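PDB 4V2X: endo-beta-1,4-glucanase (cellulase B) from Bacillus halodurans, which probably hydrolyses beta-1,4-linked glucans, including xyloglucan and mixed-linkage beta-glucans, with a family 5 glycoside hydrolase module followed by Ig-like and CBM46 modules. Local coordinates for residues 135-140 / 184-189. Residues are numbered along the deposited sequence; the frame is centred on the assembly and turned at random.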
# COMPACT_ATOMS: atom_id res chain seq x y z
N VAL A 135 -35.31 -0.01 14.59
CA VAL A 135 -35.32 1.02 13.55
C VAL A 135 -34.91 0.44 12.19
O VAL A 135 -35.52 0.77 11.17
CB VAL A 135 -34.44 2.22 13.95
CG1 VAL A 135 -34.47 3.27 12.86
CG2 VAL A 135 -34.92 2.81 15.27
N VAL A 136 -33.93 -0.45 12.18
CA VAL A 136 -33.56 -1.16 10.95
C VAL A 136 -34.77 -1.89 10.38
O VAL A 136 -35.06 -1.77 9.19
CB VAL A 136 -32.39 -2.15 11.19
CG1 VAL A 136 -32.20 -3.07 9.99
CG2 VAL A 136 -31.10 -1.38 11.48
N GLN A 137 -35.49 -2.61 11.24
CA GLN A 137 -36.69 -3.35 10.81
C GLN A 137 -37.77 -2.44 10.25
O GLN A 137 -38.37 -2.75 9.23
CB GLN A 137 -37.26 -4.18 11.96
CG GLN A 137 -36.39 -5.35 12.37
CD GLN A 137 -37.00 -6.19 13.48
OE1 GLN A 137 -38.22 -6.26 13.60
NE2 GLN A 137 -36.16 -6.83 14.27
N TRP A 138 -38.03 -1.32 10.92
CA TRP A 138 -39.03 -0.37 10.44
C TRP A 138 -38.68 0.14 9.04
O TRP A 138 -39.55 0.24 8.17
CB TRP A 138 -39.15 0.83 11.38
CG TRP A 138 -39.90 0.57 12.65
CD1 TRP A 138 -40.84 -0.39 12.88
CD2 TRP A 138 -39.79 1.33 13.86
NE1 TRP A 138 -41.32 -0.29 14.17
CE2 TRP A 138 -40.68 0.75 14.79
CE3 TRP A 138 -39.02 2.43 14.26
CZ2 TRP A 138 -40.83 1.24 16.09
CZ3 TRP A 138 -39.17 2.91 15.56
CH2 TRP A 138 -40.06 2.31 16.46
N ALA A 139 -37.42 0.50 8.85
CA ALA A 139 -36.95 0.96 7.55
C ALA A 139 -37.12 -0.12 6.48
O ALA A 139 -37.59 0.16 5.38
CB ALA A 139 -35.49 1.37 7.65
N LEU A 140 -36.73 -1.35 6.81
CA LEU A 140 -36.88 -2.46 5.86
C LEU A 140 -38.36 -2.71 5.55
O LEU A 140 -38.72 -2.99 4.41
CB LEU A 140 -36.20 -3.73 6.37
CG LEU A 140 -34.67 -3.72 6.46
CD1 LEU A 140 -34.17 -4.94 7.23
CD2 LEU A 140 -34.03 -3.66 5.08
N LYS A 184 -27.01 -11.44 10.36
CA LYS A 184 -26.65 -12.31 9.24
C LYS A 184 -27.82 -12.76 8.37
O LYS A 184 -27.67 -12.91 7.16
CB LYS A 184 -25.85 -13.53 9.71
CG LYS A 184 -26.62 -14.54 10.56
CD LYS A 184 -25.68 -15.59 11.11
CE LYS A 184 -26.33 -16.39 12.23
NZ LYS A 184 -27.56 -17.08 11.75
N ASP A 185 -28.99 -12.96 8.98
CA ASP A 185 -30.17 -13.44 8.24
C ASP A 185 -31.09 -12.33 7.74
O ASP A 185 -32.14 -12.60 7.15
CB ASP A 185 -30.95 -14.44 9.09
CG ASP A 185 -30.17 -15.72 9.35
OD1 ASP A 185 -29.55 -16.25 8.40
OD2 ASP A 185 -30.17 -16.19 10.50
N TYR A 186 -30.71 -11.07 7.95
CA TYR A 186 -31.49 -9.93 7.48
C TYR A 186 -31.42 -9.81 5.96
O TYR A 186 -30.42 -10.21 5.36
CB TYR A 186 -31.01 -8.63 8.12
CG TYR A 186 -31.59 -8.39 9.49
CD1 TYR A 186 -31.44 -9.33 10.51
CD2 TYR A 186 -32.30 -7.23 9.77
CE1 TYR A 186 -31.99 -9.12 11.76
CE2 TYR A 186 -32.84 -7.01 11.02
CZ TYR A 186 -32.68 -7.96 12.01
OH TYR A 186 -33.23 -7.74 13.24
N PRO A 187 -32.47 -9.24 5.33
CA PRO A 187 -32.45 -9.04 3.88
C PRO A 187 -31.21 -8.28 3.42
O PRO A 187 -30.69 -7.46 4.18
CB PRO A 187 -33.70 -8.19 3.63
CG PRO A 187 -34.60 -8.48 4.78
CD PRO A 187 -33.71 -8.75 5.95
N THR A 188 -30.75 -8.55 2.21
CA THR A 188 -29.53 -7.91 1.71
C THR A 188 -29.71 -6.42 1.40
O THR A 188 -28.74 -5.74 1.06
CB THR A 188 -28.98 -8.61 0.45
OG1 THR A 188 -29.99 -8.68 -0.55
CG2 THR A 188 -28.51 -10.02 0.82
N LYS A 189 -30.93 -5.91 1.54
CA LYS A 189 -31.18 -4.46 1.49
C LYS A 189 -30.57 -3.75 2.70
O LYS A 189 -30.41 -2.52 2.69
CB LYS A 189 -32.68 -4.17 1.40
CG LYS A 189 -33.27 -4.64 0.08
CD LYS A 189 -34.75 -4.32 -0.04
CE LYS A 189 -34.98 -2.85 -0.32
NZ LYS A 189 -36.41 -2.61 -0.67
O HOH W 1 -36.52 -3.13 2.40
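The phenol ring of Tyr186 meets Leu140 at its edge, where CD1 of the leucine lies near the ring plane, 3.9 Å from Tyr186 CD2. Val136 CG1 and Gln137 CG approach Tyr186 CE2 obliquely from opposite sides of that plane, each at 4.1 Å, and Phe183 packs edge-to-face with the same ring. The Gln137 amide, turned 57° from the phenol plane, sends NE2 to Tyr186 OH at 3.2 Å. This hydrogen bond is bent, and less sure because the oxygen's place is. The glutamine chain runs extended past CG (chi2 -178°), which carries its amide out to the phenol oxygen. In this beta/alpha barrel the contact joins helix 126-141 to the loop between helix 165-183 and strand 190-193. Leu140 works with both methyls: CD1 also touches Pro187 CD at 4.0 Å, while CD2 rests on Lys189 CB. A water takes a weak bond from Lys189 NZ and donates to Leu140 O at 3.0 Å; the ammonium's main partner is Asp143, in a salt bridge. With an alanine in place of Tyr186, Val136 CG1 and Leu140 CD1 would probably lose their aromatic neighbour, a gap would open between helix and loop, and Gln137 NE2 would lose its doubtful acceptor. Apolar packing thus does most of the joining; the water bridge and phenol bond probably add little.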